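Local coordinates for phosphoserine aminotransferase (Bacillus alcalophilus, PDB 1W23), which catalyses the reversible, pyridoxal phosphate-dependent conversion of 3-phosphohydroxypyruvate to phosphoserine in serine biosynthesis, working as a homodimer, at residues A[105-110]-A[116-121]; A[143-148]-A[162-167]; A[275-280]-A[351-356]; A[299-304]-A[310-315]. All coordinates share one frame; numbering follows the deposited sequence. Where two conformers were deposited one is given.

Contact 1 (A[105-110]-A[116-121])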
loop_
_atom_site.group_PDB
_atom_site.type_symbol
_atom_site.label_atom_id
_atom_site.label_comp_id
_atom_site.label_asym_id
_atom_site.label_seq_id
_atom_site.Cartn_x
_atom_site.Cartn_y
_atom_site.Cartn_z
ATOM N N LYS A 105 14.698 10.101 11.524
ATOM C CA LYS A 105 13.896 8.876 11.556
ATOM C C LYS A 105 14.594 7.780 10.786
ATOM O O LYS A 105 14.533 6.582 11.161
ATOM C CB LYS A 105 12.488 9.184 11.053
ATOM C CG LYS A 105 11.539 9.776 12.102
ATOM C CD LYS A 105 10.354 10.493 11.456
ATOM C CE LYS A 105 9.029 9.807 11.658
ATOM N NZ LYS A 105 8.545 9.933 13.061
ATOM N N ALA A 106 15.273 8.102 9.677
ATOM C CA ALA A 106 16.021 7.114 8.916
ATOM C C ALA A 106 17.184 6.556 9.750
ATOM O O ALA A 106 17.413 5.346 9.833
ATOM C CB ALA A 106 16.490 7.674 7.572
ATOM N N LEU A 107 17.934 7.457 10.383
ATOM C CA LEU A 107 19.067 7.053 11.240
ATOM C C LEU A 107 18.597 6.111 12.308
ATOM O O LEU A 107 19.278 5.104 12.597
ATOM C CB LEU A 107 19.729 8.303 11.798
ATOM C CG LEU A 107 20.775 8.065 12.874
ATOM C CD1 LEU A 107 21.962 7.277 12.371
ATOM C CD2 LEU A 107 21.258 9.378 13.469
ATOM N N LYS A 108 17.492 6.431 12.961
ATOM C CA LYS A 108 16.969 5.655 14.093
ATOM C C LYS A 108 16.805 4.195 13.696
ATOM O O LYS A 108 17.121 3.276 14.455
ATOM C CB LYS A 108 15.678 6.257 14.609
ATOM C CG LYS A 108 14.928 5.470 15.643
ATOM C CD LYS A 108 13.581 6.090 15.994
ATOM C CE LYS A 108 12.655 5.254 16.854
ATOM N NZ LYS A 108 13.249 4.844 18.158
ATOM N N GLU A 109 16.245 3.938 12.490
ATOM C CA GLU A 109 16.004 2.558 12.100
ATOM C C GLU A 109 17.295 1.824 11.829
ATOM O O GLU A 109 17.404 0.620 12.126
ATOM C CB GLU A 109 15.065 2.498 10.894
ATOM C CG GLU A 109 13.692 3.028 11.180
ATOM C CD GLU A 109 13.048 2.416 12.405
ATOM O OE1 GLU A 109 12.995 1.156 12.491
ATOM O OE2 GLU A 109 12.582 3.202 13.266
ATOM N N ALA A 110 18.291 2.480 11.259
ATOM C CA ALA A 110 19.576 1.836 11.064
ATOM C C ALA A 110 20.252 1.486 12.366
ATOM O O ALA A 110 20.894 0.422 12.466
ATOM C CB ALA A 110 20.486 2.692 10.182
ATOM N N THR A 116 26.137 2.871 13.181
ATOM C CA THR A 116 25.768 4.069 12.473
ATOM C C THR A 116 26.783 5.189 12.794
ATOM O O THR A 116 27.611 5.125 13.701
ATOM C CB THR A 116 24.351 4.534 12.771
ATOM O OG1 THR A 116 24.228 4.816 14.170
ATOM C CG2 THR A 116 23.326 3.503 12.417
ATOM N N HIS A 117 26.680 6.253 12.004
ATOM C CA HIS A 117 27.542 7.410 12.138
ATOM C C HIS A 117 26.783 8.612 11.541
ATOM O O HIS A 117 25.958 8.429 10.663
ATOM C CB HIS A 117 28.844 7.160 11.409
ATOM C CG HIS A 117 29.896 8.201 11.511
ATOM N ND1 HIS A 117 30.073 9.241 10.625
ATOM C CD2 HIS A 117 30.863 8.311 12.475
ATOM C CE1 HIS A 117 31.096 9.974 11.010
ATOM N NE2 HIS A 117 31.601 9.444 12.111
ATOM N N ILE A 118 27.167 9.787 12.031
ATOM C CA ILE A 118 26.633 11.058 11.541
ATOM C C ILE A 118 27.757 11.750 10.803
ATOM O O ILE A 118 28.721 12.281 11.367
ATOM C CB ILE A 118 26.076 11.920 12.683
ATOM C CG1 ILE A 118 24.865 11.198 13.318
ATOM C CG2 ILE A 118 25.617 13.285 12.165
ATOM C CD1 ILE A 118 24.398 11.832 14.600
ATOM N N ALA A 119 27.653 11.753 9.469
ATOM C CA ALA A 119 28.682 12.333 8.625
ATOM C C ALA A 119 28.713 13.861 8.765
ATOM O O ALA A 119 29.782 14.482 8.654
ATOM C CB ALA A 119 28.439 11.981 7.176
ATOM N N ALA A 120 27.546 14.466 8.938
ATOM C CA ALA A 120 27.413 15.922 9.041
ATOM C C ALA A 120 25.969 16.167 9.519
ATOM O O ALA A 120 25.081 15.308 9.342
ATOM C CB ALA A 120 27.704 16.616 7.759
ATOM N N SER A 121 25.744 17.348 10.118
ATOM C CA SER A 121 24.477 17.644 10.718
ATOM C C SER A 121 24.306 19.138 10.924
ATOM O O SER A 121 25.270 19.808 11.299
ATOM C CB SER A 121 24.373 16.985 12.093
ATOM O OG SER A 121 23.146 17.311 12.707
#

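Contact 2 (A[143-148]-A[162-167])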
loop_
_atom_site.group_PDB
_atom_site.type_symbol
_atom_site.label_atom_id
_atom_site.label_comp_id
_atom_site.label_asym_id
_atom_site.label_seq_id
_atom_site.Cartn_x
_atom_site.Cartn_y
_atom_site.Cartn_z
ATOM N N ALA A 143 28.847 1.364 4.797
ATOM C CA ALA A 143 27.990 0.568 3.902
ATOM C C ALA A 143 27.345 1.474 2.844
ATOM O O ALA A 143 27.048 1.051 1.705
ATOM C CB ALA A 143 26.913 -0.148 4.700
ATOM N N TYR A 144 27.088 2.720 3.189
ATOM C CA TYR A 144 26.419 3.720 2.363
ATOM C C TYR A 144 26.516 5.026 3.080
ATOM O O TYR A 144 26.799 5.100 4.277
ATOM C CB TYR A 144 24.965 3.313 2.133
ATOM C CG TYR A 144 24.109 3.076 3.341
ATOM C CD1 TYR A 144 23.876 1.753 3.758
ATOM C CD2 TYR A 144 23.548 4.106 4.081
ATOM C CE1 TYR A 144 23.108 1.487 4.877
ATOM C CE2 TYR A 144 22.799 3.845 5.200
ATOM C CZ TYR A 144 22.558 2.555 5.596
ATOM O OH TYR A 144 21.799 2.255 6.705
ATOM N N LEU A 145 26.213 6.107 2.334
ATOM C CA LEU A 145 25.999 7.447 2.874
ATOM C C LEU A 145 24.578 7.843 2.520
ATOM O O LEU A 145 24.249 7.834 1.321
ATOM C CB LEU A 145 26.974 8.460 2.279
ATOM C CG LEU A 145 26.833 9.885 2.842
ATOM C CD1 LEU A 145 27.222 9.925 4.304
ATOM C CD2 LEU A 145 27.638 10.842 1.992
ATOM N N HIS A 146 23.758 8.129 3.525
ATOM C CA HIS A 146 22.329 8.433 3.331
ATOM C C HIS A 146 22.072 9.898 3.534
ATOM O O HIS A 146 22.501 10.477 4.546
ATOM C CB HIS A 146 21.509 7.588 4.322
ATOM C CG HIS A 146 20.022 7.784 4.184
ATOM N ND1 HIS A 146 19.336 8.915 4.677
ATOM C CD2 HIS A 146 19.080 6.965 3.661
ATOM C CE1 HIS A 146 18.024 8.734 4.424
ATOM N NE2 HIS A 146 17.857 7.566 3.787
ATOM N N ILE A 147 21.334 10.502 2.585
ATOM C CA ILE A 147 20.906 11.889 2.653
ATOM C C ILE A 147 19.398 11.953 2.468
ATOM O O ILE A 147 18.755 11.025 1.964
ATOM C CB ILE A 147 21.608 12.751 1.584
ATOM C CG1 ILE A 147 21.188 12.407 0.157
ATOM C CG2 ILE A 147 23.134 12.690 1.759
ATOM C CD1 ILE A 147 21.730 13.342 -0.898
ATOM N N THR A 148 18.841 13.129 2.829
ATOM C CA THR A 148 17.439 13.451 2.630
ATOM C C THR A 148 17.426 14.680 1.716
ATOM O O THR A 148 17.875 15.773 2.138
ATOM C CB THR A 148 16.739 13.766 3.949
ATOM O OG1 THR A 148 17.055 12.741 4.912
ATOM C CG2 THR A 148 15.249 13.912 3.743
ATOM N N PRO A 162 26.529 15.403 -3.492
ATOM C CA PRO A 162 27.971 15.127 -3.431
ATOM C C PRO A 162 28.397 13.969 -4.286
ATOM O O PRO A 162 27.634 13.034 -4.553
ATOM C CB PRO A 162 28.091 14.819 -1.945
ATOM C CG PRO A 162 26.805 14.192 -1.535
ATOM C CD PRO A 162 25.767 14.976 -2.314
ATOM N N GLU A 163 29.649 14.013 -4.742
ATOM C CA GLU A 163 30.326 12.951 -5.449
ATOM C C GLU A 163 30.991 12.084 -4.398
ATOM O O GLU A 163 31.968 12.497 -3.778
ATOM C CB GLU A 163 31.429 13.536 -6.343
ATOM C CG GLU A 163 32.080 12.484 -7.217
ATOM C CD GLU A 163 32.572 12.973 -8.569
ATOM O OE1 GLU A 163 33.565 12.347 -9.014
ATOM O OE2 GLU A 163 31.984 13.909 -9.160
ATOM N N ILE A 164 30.458 10.886 -4.251
ATOM C CA ILE A 164 30.769 9.854 -3.246
ATOM C C ILE A 164 31.308 8.668 -4.012
ATOM O O ILE A 164 30.587 8.268 -4.948
ATOM C CB ILE A 164 29.478 9.580 -2.426
ATOM C CG1 ILE A 164 29.026 10.920 -1.772
ATOM C CG2 ILE A 164 29.426 8.546 -1.348
ATOM C CD1 ILE A 164 30.060 11.490 -0.830
ATOM N N ASN A 165 32.473 8.150 -3.735
ATOM C CA ASN A 165 33.143 7.082 -4.432
ATOM C C ASN A 165 33.406 5.850 -3.575
ATOM O O ASN A 165 33.723 4.759 -4.102
ATOM C CB ASN A 165 34.487 7.637 -5.040
ATOM C CG ASN A 165 34.361 8.935 -5.825
ATOM O OD1 ASN A 165 33.698 9.038 -6.882
ATOM N ND2 ASN A 165 35.010 10.058 -5.429
ATOM N N HIS A 166 33.346 5.971 -2.249
ATOM C CA HIS A 166 33.833 4.971 -1.318
ATOM C C HIS A 166 32.722 3.996 -0.870
ATOM O O HIS A 166 33.035 2.972 -0.311
ATOM C CB HIS A 166 34.470 5.585 -0.074
ATOM C CG HIS A 166 33.446 6.165 0.861
ATOM N ND1 HIS A 166 32.595 7.209 0.544
ATOM C CD2 HIS A 166 33.107 5.811 2.108
ATOM C CE1 HIS A 166 31.794 7.468 1.581
ATOM N NE2 HIS A 166 32.065 6.638 2.546
ATOM N N ALA A 167 31.478 4.371 -1.141
ATOM C CA ALA A 167 30.264 3.669 -0.722
ATOM C C ALA A 167 29.116 4.232 -1.550
ATOM O O ALA A 167 29.244 5.364 -2.057
ATOM C CB ALA A 167 30.032 3.944 0.765
#

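Contact 3 (A[275-280]-A[351-356])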
loop_
_atom_site.group_PDB
_atom_site.type_symbol
_atom_site.label_atom_id
_atom_site.label_comp_id
_atom_site.label_asym_id
_atom_site.label_seq_id
_atom_site.Cartn_x
_atom_site.Cartn_y
_atom_site.Cartn_z
ATOM N N TYR A 275 8.547 33.235 -1.775
ATOM C CA TYR A 275 9.749 33.785 -1.162
ATOM C C TYR A 275 9.858 35.305 -1.334
ATOM O O TYR A 275 10.286 35.989 -0.396
ATOM C CB TYR A 275 11.010 33.070 -1.630
ATOM C CG TYR A 275 11.189 31.676 -1.079
ATOM C CD1 TYR A 275 11.250 30.576 -1.890
ATOM C CD2 TYR A 275 11.290 31.453 0.295
ATOM C CE1 TYR A 275 11.406 29.287 -1.396
ATOM C CE2 TYR A 275 11.461 30.186 0.810
ATOM C CZ TYR A 275 11.506 29.105 -0.046
ATOM O OH TYR A 275 11.680 27.844 0.518
ATOM N N ASP A 276 9.484 35.825 -2.500
ATOM C CA ASP A 276 9.523 37.281 -2.668
ATOM C C ASP A 276 8.559 37.950 -1.673
ATOM O O ASP A 276 8.857 39.040 -1.146
ATOM C CB ASP A 276 9.193 37.664 -4.100
ATOM C CG ASP A 276 10.265 37.476 -5.097
ATOM O OD1 ASP A 276 11.418 37.171 -4.750
ATOM O OD2 ASP A 276 9.987 37.693 -6.310
ATOM N N THR A 277 7.404 37.332 -1.452
ATOM C CA THR A 277 6.426 37.916 -0.510
ATOM C C THR A 277 7.038 37.981 0.889
ATOM O O THR A 277 6.902 38.966 1.626
ATOM C CB THR A 277 5.140 37.126 -0.506
ATOM O OG1 THR A 277 4.607 37.021 -1.855
ATOM C CG2 THR A 277 4.063 37.765 0.320
ATOM N N ILE A 278 7.712 36.898 1.303
ATOM C CA ILE A 278 8.405 36.895 2.574
ATOM C C ILE A 278 9.474 37.979 2.624
ATOM O O ILE A 278 9.569 38.783 3.586
ATOM C CB ILE A 278 9.004 35.479 2.860
ATOM C CG1 ILE A 278 7.869 34.463 3.077
ATOM C CG2 ILE A 278 9.973 35.502 4.035
ATOM C CD1 ILE A 278 8.374 33.005 3.079
ATOM N N ASP A 279 10.315 38.025 1.596
ATOM C CA ASP A 279 11.460 38.916 1.586
ATOM C C ASP A 279 11.047 40.381 1.528
ATOM O O ASP A 279 11.769 41.218 2.078
ATOM C CB ASP A 279 12.419 38.529 0.453
ATOM C CG ASP A 279 13.061 37.184 0.667
ATOM O OD1 ASP A 279 13.091 36.688 1.814
ATOM O OD2 ASP A 279 13.596 36.639 -0.329
ATOM N N GLU A 280 9.907 40.686 0.911
ATOM C CA GLU A 280 9.383 42.050 0.792
ATOM C C GLU A 280 8.604 42.478 2.009
ATOM O O GLU A 280 8.104 43.622 2.076
ATOM C CB GLU A 280 8.480 42.123 -0.455
ATOM C CG GLU A 280 9.149 41.973 -1.825
ATOM C CD GLU A 280 8.201 41.604 -2.965
ATOM O OE1 GLU A 280 8.638 41.362 -4.109
ATOM O OE2 GLU A 280 6.949 41.501 -2.767
ATOM N N GLU A 351 -1.399 37.158 -2.107
ATOM C CA GLU A 351 -2.392 38.191 -1.857
ATOM C C GLU A 351 -2.909 38.117 -0.415
ATOM O O GLU A 351 -3.076 39.143 0.271
ATOM C CB GLU A 351 -3.537 38.033 -2.901
ATOM C CG GLU A 351 -3.032 38.467 -4.300
ATOM C CD GLU A 351 -3.932 38.231 -5.450
ATOM O OE1 GLU A 351 -3.604 38.587 -6.624
ATOM O OE2 GLU A 351 -5.052 37.685 -5.251
ATOM N N LEU A 352 -3.159 36.905 0.094
ATOM C CA LEU A 352 -3.554 36.734 1.486
ATOM C C LEU A 352 -2.497 37.301 2.408
ATOM O O LEU A 352 -2.800 38.014 3.378
ATOM C CB LEU A 352 -3.742 35.238 1.762
ATOM C CG LEU A 352 -4.028 34.809 3.201
ATOM C CD1 LEU A 352 -5.515 34.762 3.490
ATOM C CD2 LEU A 352 -3.570 33.391 3.524
ATOM N N MET A 353 -1.246 36.944 2.141
ATOM C CA MET A 353 -0.138 37.375 2.986
ATOM C C MET A 353 0.021 38.899 2.999
ATOM O O MET A 353 0.271 39.525 4.059
ATOM C CB MET A 353 1.169 36.704 2.564
ATOM C CG MET A 353 1.194 35.215 2.902
ATOM S SD MET A 353 2.568 34.277 2.237
ATOM C CE MET A 353 3.932 34.826 3.317
ATOM N N ILE A 354 -0.090 39.528 1.841
ATOM C CA ILE A 354 0.049 40.989 1.758
ATOM C C ILE A 354 -1.087 41.651 2.511
ATOM O O ILE A 354 -0.884 42.576 3.296
ATOM C CB ILE A 354 0.138 41.450 0.298
ATOM C CG1 ILE A 354 1.449 40.995 -0.333
ATOM C CG2 ILE A 354 -0.022 42.990 0.204
ATOM C CD1 ILE A 354 1.517 41.175 -1.815
ATOM N N GLN A 355 -2.309 41.178 2.283
ATOM C CA GLN A 355 -3.465 41.781 2.942
ATOM C C GLN A 355 -3.392 41.610 4.451
ATOM O O GLN A 355 -3.688 42.554 5.206
ATOM C CB GLN A 355 -4.770 41.209 2.344
ATOM C CG GLN A 355 -6.058 41.746 2.999
ATOM C CD GLN A 355 -7.334 41.050 2.528
ATOM O OE1 GLN A 355 -7.591 40.790 1.345
ATOM N NE2 GLN A 355 -8.182 40.662 3.465
ATOM N N PHE A 356 -2.979 40.443 4.914
ATOM C CA PHE A 356 -2.925 40.214 6.384
ATOM C C PHE A 356 -1.904 41.144 7.004
ATOM O O PHE A 356 -2.132 41.730 8.066
ATOM C CB PHE A 356 -2.624 38.731 6.653
ATOM C CG PHE A 356 -2.729 38.395 8.122
ATOM C CD1 PHE A 356 -3.959 38.046 8.661
ATOM C CD2 PHE A 356 -1.607 38.471 8.920
ATOM C CE1 PHE A 356 -4.033 37.825 10.024
ATOM C CE2 PHE A 356 -1.689 38.217 10.284
ATOM C CZ PHE A 356 -2.898 37.893 10.840
#

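Contact 4 (A[299-304]-A[310-315])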
loop_
_atom_site.group_PDB
_atom_site.type_symbol
_atom_site.label_atom_id
_atom_site.label_comp_id
_atom_site.label_asym_id
_atom_site.label_seq_id
_atom_site.Cartn_x
_atom_site.Cartn_y
_atom_site.Cartn_z
ATOM N N VAL A 299 7.754 25.589 1.760
ATOM C CA VAL A 299 8.175 26.919 2.206
ATOM C C VAL A 299 7.736 27.108 3.646
ATOM O O VAL A 299 6.531 27.182 3.948
ATOM C CB VAL A 299 7.587 28.020 1.304
ATOM C CG1 VAL A 299 8.053 29.372 1.810
ATOM C CG2 VAL A 299 7.925 27.817 -0.158
ATOM N N THR A 300 8.710 27.180 4.544
ATOM C CA THR A 300 8.441 27.246 5.984
ATOM C C THR A 300 8.680 28.653 6.515
ATOM O O THR A 300 9.712 29.299 6.210
ATOM C CB THR A 300 9.286 26.199 6.724
ATOM O OG1 THR A 300 10.648 26.396 6.359
ATOM C CG2 THR A 300 8.827 24.784 6.394
ATOM N N PHE A 301 7.745 29.173 7.330
ATOM C CA PHE A 301 7.896 30.542 7.807
ATOM C C PHE A 301 7.044 30.730 9.074
ATOM O O PHE A 301 6.140 29.971 9.369
ATOM C CB PHE A 301 7.524 31.584 6.769
ATOM C CG PHE A 301 6.107 31.514 6.236
ATOM C CD1 PHE A 301 5.126 32.360 6.778
ATOM C CD2 PHE A 301 5.724 30.649 5.238
ATOM C CE1 PHE A 301 3.815 32.336 6.322
ATOM C CE2 PHE A 301 4.408 30.660 4.758
ATOM C CZ PHE A 301 3.477 31.508 5.309
ATOM N N ASN A 302 7.389 31.804 9.794
ATOM C CA ASN A 302 6.660 32.241 10.995
ATOM C C ASN A 302 6.366 33.730 10.875
ATOM O O ASN A 302 7.111 34.464 10.228
ATOM C CB ASN A 302 7.496 32.013 12.285
ATOM C CG ASN A 302 7.537 30.596 12.727
ATOM O OD1 ASN A 302 6.642 30.189 13.509
ATOM N ND2 ASN A 302 8.517 29.819 12.272
ATOM N N LEU A 303 5.358 34.184 11.594
ATOM C CA LEU A 303 5.105 35.592 11.855
ATOM C C LEU A 303 5.883 35.978 13.108
ATOM O O LEU A 303 6.633 35.181 13.673
ATOM C CB LEU A 303 3.596 35.857 11.915
ATOM C CG LEU A 303 2.870 35.839 10.561
ATOM C CD1 LEU A 303 2.712 34.440 9.963
ATOM C CD2 LEU A 303 1.502 36.516 10.704
ATOM N N ARG A 304 5.753 37.233 13.595
ATOM C CA ARG A 304 6.606 37.675 14.699
ATOM C C ARG A 304 6.281 37.056 16.053
ATOM O O ARG A 304 7.111 37.112 16.980
ATOM C CB ARG A 304 6.549 39.209 14.845
ATOM C CG ARG A 304 7.403 39.955 13.829
ATOM C CD ARG A 304 7.590 41.438 14.207
ATOM N NE ARG A 304 8.613 42.044 13.343
ATOM C CZ ARG A 304 8.334 42.650 12.170
ATOM N NH1 ARG A 304 7.071 42.808 11.755
ATOM N NH2 ARG A 304 9.372 43.082 11.460
ATOM N N GLN A 310 -1.252 32.230 14.753
ATOM C CA GLN A 310 -2.592 31.652 14.890
ATOM C C GLN A 310 -3.631 32.433 14.099
ATOM O O GLN A 310 -4.477 31.851 13.413
ATOM C CB GLN A 310 -2.982 31.572 16.378
ATOM C CG GLN A 310 -2.155 30.747 17.308
ATOM C CD GLN A 310 -2.321 31.141 18.811
ATOM O OE1 GLN A 310 -3.002 32.004 19.394
ATOM N NE2 GLN A 310 -1.562 30.407 19.661
ATOM N N GLN A 311 -3.554 33.760 14.179
ATOM C CA GLN A 311 -4.495 34.616 13.496
ATOM C C GLN A 311 -4.354 34.464 11.991
ATOM O O GLN A 311 -5.372 34.380 11.264
ATOM C CB GLN A 311 -4.284 36.062 13.940
ATOM C CG GLN A 311 -4.718 36.322 15.371
ATOM C CD GLN A 311 -4.130 37.631 15.903
ATOM O OE1 GLN A 311 -3.542 38.437 15.191
ATOM N NE2 GLN A 311 -4.321 37.789 17.213
ATOM N N PHE A 312 -3.120 34.426 11.500
ATOM C CA PHE A 312 -2.886 34.220 10.041
ATOM C C PHE A 312 -3.437 32.901 9.586
ATOM O O PHE A 312 -4.110 32.812 8.573
ATOM C CB PHE A 312 -1.360 34.342 9.796
ATOM C CG PHE A 312 -1.009 33.994 8.362
ATOM C CD1 PHE A 312 -1.260 34.852 7.321
ATOM C CD2 PHE A 312 -0.431 32.778 8.090
ATOM C CE1 PHE A 312 -0.950 34.479 6.004
ATOM C CE2 PHE A 312 -0.142 32.426 6.788
ATOM C CZ PHE A 312 -0.409 33.262 5.738
ATOM N N LEU A 313 -3.109 31.816 10.315
ATOM C CA LEU A 313 -3.552 30.481 9.885
ATOM C C LEU A 313 -5.074 30.373 9.928
ATOM O O LEU A 313 -5.705 29.733 9.077
ATOM C CB LEU A 313 -2.882 29.395 10.717
ATOM C CG LEU A 313 -1.380 29.218 10.416
ATOM C CD1 LEU A 313 -0.741 28.350 11.484
ATOM C CD2 LEU A 313 -1.178 28.647 9.013
ATOM N N ALA A 314 -5.721 31.042 10.906
ATOM C CA ALA A 314 -7.175 31.045 10.963
ATOM C C ALA A 314 -7.785 31.810 9.787
ATOM O O ALA A 314 -8.778 31.352 9.224
ATOM C CB ALA A 314 -7.676 31.622 12.307
ATOM N N LYS A 315 -7.185 32.906 9.420
ATOM C CA LYS A 315 -7.675 33.672 8.281
ATOM C C LYS A 315 -7.491 32.867 7.021
ATOM O O LYS A 315 -8.360 32.826 6.137
ATOM C CB LYS A 315 -6.927 35.015 8.198
ATOM C CG LYS A 315 -7.376 35.904 7.075
ATOM C CD LYS A 315 -8.791 36.359 7.282
ATOM C CE LYS A 315 -9.155 37.311 6.159
ATOM N NZ LYS A 315 -10.616 37.620 6.181
#

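Contact 1 (A[105-110]-A[116-121])
His117, whose backbone O is 4.5 Å from Leu107 CD1, sets its CB away from the helix, and its ND1 is hydrogen-bonded to Asn95 OD1, on the adjoining strand 93-98. On the side of the strand that faces helix 105-110 the contact is made almost wholly by carbon. Leu107 carries most of it: chi1 of 171° swings CG to the far side from the backbone N, and its two methyls part over the strand. CD1 settles 3.7 Å from Thr116 CB, while CD2 lies 4.0 Å from Ile118 CG1, the leucine and isoleucine side chains crossing at about a right angle. One turn on, Ala110 CB meets Thr116 CG2 at 3.7 Å, so the threonine methyl faces the alanine and its CB the leucine. Trimming Leu107 to an alanine would probably open a gap between helix and strand and leave Thr116 CB and the Ile118 end without their apolar partner. Leu107 and Ala110 also rest on Tyr96. Helix and strand run nearly antiparallel (152°), their axes 9.1 Å apart, because the chain reverses between them. They form the second half of the beta-alpha-beta unit 93-98, 101-111 and 115-121, at one edge of the large sheet of this fold type I aminotransferase.

Contact 2 (A[143-148]-A[162-167])
Leu145 holds CG opposite its backbone N (chi1 -178°), which extends the side chain from the strand toward the loop 162-167, and Ile164 answers with CG1 beside the backbone N (chi1 -58°) and a chain folded at chi2 (-61°) that directs CD1 back at the leucine. The two side chains cross at about a right angle: Leu145 CD2 lies 3.8 Å from Ile164 CD1 and 4.0 Å from Ile164 CG1, so one leucine methyl is met by the CG1–CD1 arm of the isoleucine. Farther along the loop the chain closes on the strand itself. Ala167 CB points at the backbone and stands 4.0 Å from Tyr144 CA and 4.2 Å from Ala143 C, and the CA atoms of Tyr144 and Ala167 are only 4.9 Å apart. This is where the loop enters strand 169-172, the parallel neighbour of 142-148 in the seven-stranded mixed sheet of the fold type I aminotransferases; Leu145 already shares backbone hydrogen bonds with Pro168 and Ile170. Next to Ala167, the His166 ring has the alanine CB 3.8 Å above its plane and over its centre, and its NE2 is hydrogen-bonded to Asp142 OD2. Tyr144 sets its CB away from the loop, packs against helix 75-87 and hydrogen-bonds through OH to Tyr96 OH. At the far end of the strand, Thr148 touches the pyridoxal phosphate.

Contact 3 (A[275-280]-A[351-356])
Two neighbouring helices of the C-terminal domain of the fold type I aminotransferases, 259-279 and 343-359, lie side by side here, their short segments running almost parallel at 12° with axes 10.3 Å apart. The closest backbones belong to Thr277 and Ile354, whose CA atoms are 7.4 Å apart. The two branches of the threonine have separate tasks. With chi1 at -55°, CG2 stands opposite the backbone N and reaches across to Met353 CB at 3.8 Å, whereas OG1, beside the backbone N, is hydrogen-bonded to Ile273 O of its own helix and to Arg350 NH1 of helix 343-359. The same methyl also approaches Ile354 CG1, at 4.2 Å, and so sits between two consecutive residues of the partner helix. Met353 makes the second half of the contact. Its chain bends at the thioether (chi3 74°), and this brings CE to 4.0 Å from Ile278 CG1 and 4.2 Å from Thr277 CG2, the methionine crossing both side chains obliquely. No hydrogen bond links the two segments directly, and the side chains meet through methyl and methylene carbons. Glu280 OE2 forms a salt bridge with the same Arg350 NH1, a second polar link between this pair of helices. On their inner side both helices lean on strand 298-302, where Ile278 and Met353 each touch Phe301, while Met353 and Leu352 also pack on Phe312 of helix 306-318.

Contact 4 (A[299-304]-A[310-315])
Phe301 and Phe312 approach each other with their side chains crossing at about a right angle, one from the strand 299-302 and the other from the helix 310-315. Seen from Phe301, the partner arrives at the ring edge, close to its plane: Phe312 CE2 is 4.0 Å from both CE1 and CZ of Phe301. Phe301 reaches this position with CG lodged between its backbone N and carbonyl carbon (chi1 59°). Leu303, two residues on from Phe301, also crosses Phe312 at about a right angle and divides its methyls. CD2 rests 3.7 Å from Phe312 CB, at the root of the side chain, and CD1 lies obliquely by the ring, 4.0 Å from CD2 of Phe312. The leucine thus touches CB and the near side of the ring, the phenylalanine its CE2; an alanine in place of Phe312 would probably open a gap between strand and helix, leaving the Phe301 edge without its partner and Leu303 CD1 without the ring atoms it lies against. The Phe312 ring also meets Phe356 of helix 343-359 edge-to-face. Leu303 N, by contrast, is hydrogen-bonded to Asn309 OD1. Because the side chains meeting across the two segments offer only carbon, their cohesion comes from shape and exclusion of water, with no polar bond to set the orientation.

How the contacts relate
From the N terminus, contact 1 comes first, closing the short connection from helix 101-111 to the edge strand 115-121. Contact 2 follows in series, closing the excursion between strand 142-148 and the loop leading into 169-172. The two touch, Ala119 CB lying 3.7 Å from Leu145 CD1, and each has one segment in the large mixed sheet. Contact 3 then spans some seventy residues, joining helix 259-279 to helix 343-359; contact 4, between strand 298-302 and helix 306-318, falls wholly within that span. These two also touch, through Tyr275 and Val299 among others, and unite three helices with the small antiparallel sheet. Neither reaches the first pair, and no contacts cross.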